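PDB 3DF6: ORF99 from Acidianus Filamentous Virus 1, which is of unknown function but belongs to the DUF1374 family, which includes the anti-CRISPR protein AcrID1, and is stable to heat and acid. Local coordinates for residues Asp59-Asp64 and Lys71-Glu76. The protein carries 2 engineered substitutions. Residues are numbered along the deposited sequence; the frame is centred on the assembly and turned at random.
Sequences DEYSYD and KKLFVE
Tyr61 and Leu73 face each other across the beta hairpin of strands 56-64 and 69-80, joined by a pair of 2.8 Å backbone bonds, Tyr61 N to Leu73 O and Leu73 N to Tyr61 O. Asp59 with Val75 and Tyr63 with Lys71 repeat this hydrogen-bonded pattern, giving six amide-carbonyl bonds in all. Between these pairs, CA atoms of the non-hydrogen-bonded residues point C-H groups at carbonyls that already accept an N-H, as from Phe74 CA to Asp59 O at 3.2 Å.

On the face bearing the tyrosines, Val75 CG2 meets the Tyr61 ring at its edge, in the ring plane, 4.0 Å from CE2. Tyr63 crosses Leu73 obliquely and meets it with the ring edge: CE2 lies 3.8 Å from Leu73 CB, and the hydroxyl touches CD2. The other face carries a more polar cluster. Glu60 CG is anti to the backbone N (chi1 178°), and the extended chain runs beside Phe74, pointing the same way, with CG 3.4 Å from CE1 and the carboxylate plane turned 36° from the ring. Lys72, likewise extended beyond CG, brings NZ to a long salt-bridge distance of 4.0 Å from Glu60 OE2, while its CG lies against Ser62 OG; the stronger carboxylate partner of NZ is Asp95 of strand 84-96.

Beyond the hairpin, helices 3-18 and 35-42 pack on the tyrosine face of the antiparallel sheet: Val14 touches Leu73, and Phe38 touches both Tyr61 and Val75. The buried polar ends find partners around the hairpin. Ile42 O accepts from Tyr63 OH, Lys71 NZ forms a salt bridge with Asp20, and Asp59 bonds through OD1 to Ser50 OG and through OD2 to Tyr77 OH. A short 2.5 Å approach of Tyr61 OH to the same Asp59 OD2 is at most a weak bond.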
ATOM      1  N   ASP C  59      14.873   8.831  -0.523  1.00 14.09           N
ATOM      2  CA  ASP C  59      15.579   8.358   0.654  1.00 15.53           C
ATOM      3  C   ASP C  59      15.296   6.885   0.897  1.00 15.28           C
ATOM      4  O   ASP C  59      14.184   6.410   0.688  1.00 16.07           O
ATOM      5  CB  ASP C  59      15.184   9.141   1.899  1.00 15.15           C
ATOM      6  CG  ASP C  59      15.636  10.591   1.863  1.00 17.30           C
ATOM      7  OD1 ASP C  59      16.237  11.057   0.859  1.00 18.56           O
ATOM      8  OD2 ASP C  59      15.356  11.277   2.857  1.00 18.21           O
ATOM      9  N   GLU C  60      16.317   6.186   1.361  1.00 15.04           N
ATOM     10  CA  GLU C  60      16.210   4.786   1.700  1.00 15.75           C
ATOM     11  C   GLU C  60      16.503   4.659   3.190  1.00 14.91           C
ATOM     12  O   GLU C  60      17.588   5.006   3.632  1.00 14.82           O
ATOM     13  CB  GLU C  60      17.232   4.005   0.892  1.00 15.85           C
ATOM     14  CG  GLU C  60      17.259   2.523   1.191  1.00 19.63           C
ATOM     15  CD  GLU C  60      18.409   1.845   0.448  1.00 26.52           C
ATOM     16  OE1 GLU C  60      18.881   2.406  -0.572  1.00 26.77           O
ATOM     17  OE2 GLU C  60      18.847   0.770   0.885  1.00 27.50           O
ATOM     18  N   TYR C  61      15.523   4.189   3.946  1.00 14.18           N
ATOM     19  CA  TYR C  61      15.650   4.032   5.394  1.00 13.86           C
ATOM     20  C   TYR C  61      15.625   2.558   5.738  1.00 13.97           C
ATOM     21  O   TYR C  61      14.736   1.843   5.308  1.00 13.41           O
ATOM     22  CB  TYR C  61      14.500   4.727   6.097  1.00 14.36           C
ATOM     23  CG  TYR C  61      14.374   6.194   5.730  1.00 14.93           C
ATOM     24  CD1 TYR C  61      15.278   7.139   6.229  1.00 15.21           C
ATOM     25  CD2 TYR C  61      13.362   6.627   4.891  1.00 14.74           C
ATOM     26  CE1 TYR C  61      15.162   8.515   5.886  1.00 17.49           C
ATOM     27  CE2 TYR C  61      13.226   7.982   4.552  1.00 16.19           C
ATOM     28  CZ  TYR C  61      14.123   8.909   5.048  1.00 16.89           C
ATOM     29  OH  TYR C  61      13.972  10.235   4.710  1.00 19.61           O
ATOM     30  N   SER C  62      16.598   2.117   6.530  1.00 14.07           N
ATOM     31  CA  SER C  62      16.724   0.710   6.906  1.00 13.71           C
ATOM     32  C   SER C  62      16.402   0.539   8.404  1.00 13.41           C
ATOM     33  O   SER C  62      16.796   1.380   9.230  1.00 12.02           O
ATOM     34  CB  SER C  62      18.147   0.219   6.567  1.00 14.03           C
ATOM     35  OG  SER C  62      18.372   0.353   5.158  1.00 17.03           O
ATOM     36  N   TYR C  63      15.680  -0.539   8.740  1.00 12.03           N
ATOM     37  CA  TYR C  63      15.254  -0.813  10.112  1.00 13.06           C
ATOM     38  C   TYR C  63      15.618  -2.263  10.423  1.00 14.35           C
ATOM     39  O   TYR C  63      15.207  -3.170   9.678  1.00 12.42           O
ATOM     40  CB  TYR C  63      13.721  -0.610  10.281  1.00 12.96           C
ATOM     41  CG  TYR C  63      13.193   0.734   9.768  1.00 13.38           C
ATOM     42  CD1 TYR C  63      12.889   1.770  10.662  1.00 15.82           C
ATOM     43  CD2 TYR C  63      13.021   0.970   8.402  1.00 15.58           C
ATOM     44  CE1 TYR C  63      12.413   3.002  10.206  1.00 15.09           C
ATOM     45  CE2 TYR C  63      12.546   2.198   7.936  1.00 15.76           C
ATOM     46  CZ  TYR C  63      12.249   3.205   8.854  1.00 15.10           C
ATOM     47  OH  TYR C  63      11.775   4.419   8.405  1.00 16.03           O
ATOM     48  N   ASP C  64      16.387  -2.483  11.493  1.00 15.74           N
ATOM     49  CA  ASP C  64      16.740  -3.847  11.914  1.00 18.84           C
ATOM     50  C   ASP C  64      15.446  -4.527  12.372  1.00 20.31           C
ATOM     51  O   ASP C  64      14.772  -4.026  13.250  1.00 20.23           O
ATOM     52  CB  ASP C  64      17.725  -3.829  13.087  1.00 19.19           C
ATOM     53  CG  ASP C  64      18.998  -3.058  12.790  0.80 22.54           C
ATOM     54  OD1 ASP C  64      19.423  -3.004  11.607  0.80 22.23           O
ATOM     55  OD2 ASP C  64      19.580  -2.512  13.772  0.80 26.67           O
ATOM     56  N   LYS C  71      14.064  -4.365   7.323  1.00 16.56           N
ATOM     57  CA  LYS C  71      12.979  -3.704   6.599  1.00 15.85           C
ATOM     58  C   LYS C  71      13.568  -2.463   5.965  1.00 15.94           C
ATOM     59  O   LYS C  71      14.304  -1.721   6.631  1.00 14.60           O
ATOM     60  CB  LYS C  71      11.826  -3.309   7.535  1.00 16.11           C
ATOM     61  CG  LYS C  71      10.944  -4.434   8.103  1.00 15.67           C
ATOM     62  CD  LYS C  71       9.866  -4.851   7.127  1.00 16.32           C
ATOM     63  CE  LYS C  71       9.053  -6.052   7.632  1.00 14.39           C
ATOM     64  NZ  LYS C  71       8.086  -6.392   6.554  1.00 12.86           N
ATOM     65  N   LYS C  72      13.283  -2.252   4.682  1.00 15.25           N
ATOM     66  CA  LYS C  72      13.744  -1.042   3.996  1.00 17.24           C
ATOM     67  C   LYS C  72      12.567  -0.245   3.466  1.00 16.63           C
ATOM     68  O   LYS C  72      11.645  -0.803   2.852  1.00 15.56           O
ATOM     69  CB  LYS C  72      14.691  -1.358   2.847  1.00 17.57           C
ATOM     70  CG  LYS C  72      16.039  -1.995   3.300  1.00 21.19           C
ATOM     71  CD  LYS C  72      16.938  -2.177   2.056  1.00 22.70           C
ATOM     72  CE  LYS C  72      18.319  -2.688   2.413  1.00 28.12           C
ATOM     73  NZ  LYS C  72      19.125  -3.193   1.213  1.00 32.64           N
ATOM     74  N   LEU C  73      12.625   1.058   3.712  1.00 15.81           N
ATOM     75  CA  LEU C  73      11.589   1.998   3.297  1.00 15.84           C
ATOM     76  C   LEU C  73      12.163   3.041   2.344  1.00 15.81           C
ATOM     77  O   LEU C  73      13.127   3.732   2.668  1.00 15.83           O
ATOM     78  CB  LEU C  73      11.008   2.700   4.536  1.00 15.27           C
ATOM     79  CG  LEU C  73       9.776   3.570   4.271  1.00 16.91           C
ATOM     80  CD1 LEU C  73       8.525   2.638   4.055  1.00 16.96           C
ATOM     81  CD2 LEU C  73       9.564   4.584   5.378  1.00 15.79           C
ATOM     82  N   PHE C  74      11.582   3.147   1.154  1.00 15.90           N
ATOM     83  CA  PHE C  74      11.996   4.156   0.193  1.00 15.57           C
ATOM     84  C   PHE C  74      10.907   5.218   0.109  1.00 15.58           C
ATOM     85  O   PHE C  74       9.747   4.888  -0.138  1.00 14.83           O
ATOM     86  CB  PHE C  74      12.183   3.521  -1.186  1.00 15.63           C
ATOM     87  CG  PHE C  74      13.250   2.484  -1.232  1.00 16.56           C
ATOM     88  CD1 PHE C  74      14.529   2.823  -1.649  1.00 15.89           C
ATOM     89  CD2 PHE C  74      12.979   1.156  -0.865  1.00 18.17           C
ATOM     90  CE1 PHE C  74      15.543   1.867  -1.707  1.00 18.69           C
ATOM     91  CE2 PHE C  74      13.990   0.182  -0.904  1.00 19.97           C
ATOM     92  CZ  PHE C  74      15.282   0.547  -1.324  1.00 18.89           C
ATOM     93  N   VAL C  75      11.280   6.484   0.306  1.00 15.31           N
ATOM     94  CA  VAL C  75      10.331   7.597   0.236  1.00 15.04           C
ATOM     95  C   VAL C  75      10.824   8.572  -0.818  1.00 15.12           C
ATOM     96  O   VAL C  75      11.924   9.105  -0.717  1.00 14.55           O
ATOM     97  CB  VAL C  75      10.158   8.346   1.603  1.00 15.52           C
ATOM     98  CG1 VAL C  75       9.099   9.437   1.489  1.00 14.75           C
ATOM     99  CG2 VAL C  75       9.780   7.373   2.719  1.00 15.62           C
ATOM    100  N   GLU C  76      10.019   8.766  -1.850  1.00 14.52           N
ATOM    101  CA  GLU C  76      10.333   9.702  -2.903  1.00 14.12           C
ATOM    102  C   GLU C  76       9.570  11.004  -2.645  1.00 13.73           C
ATOM    103  O   GLU C  76       8.346  10.984  -2.492  1.00 12.13           O
ATOM    104  CB  GLU C  76       9.910   9.107  -4.248  1.00 14.59           C
ATOM    105  CG  GLU C  76      10.376   9.893  -5.466  1.00 14.32           C
ATOM    106  CD  GLU C  76       9.662   9.453  -6.756  1.00 16.69           C
ATOM    107  OE1 GLU C  76       8.773   8.593  -6.675  1.00 18.31           O
ATOM    108  OE2 GLU C  76       9.991   9.968  -7.842  1.00 17.54           O
TER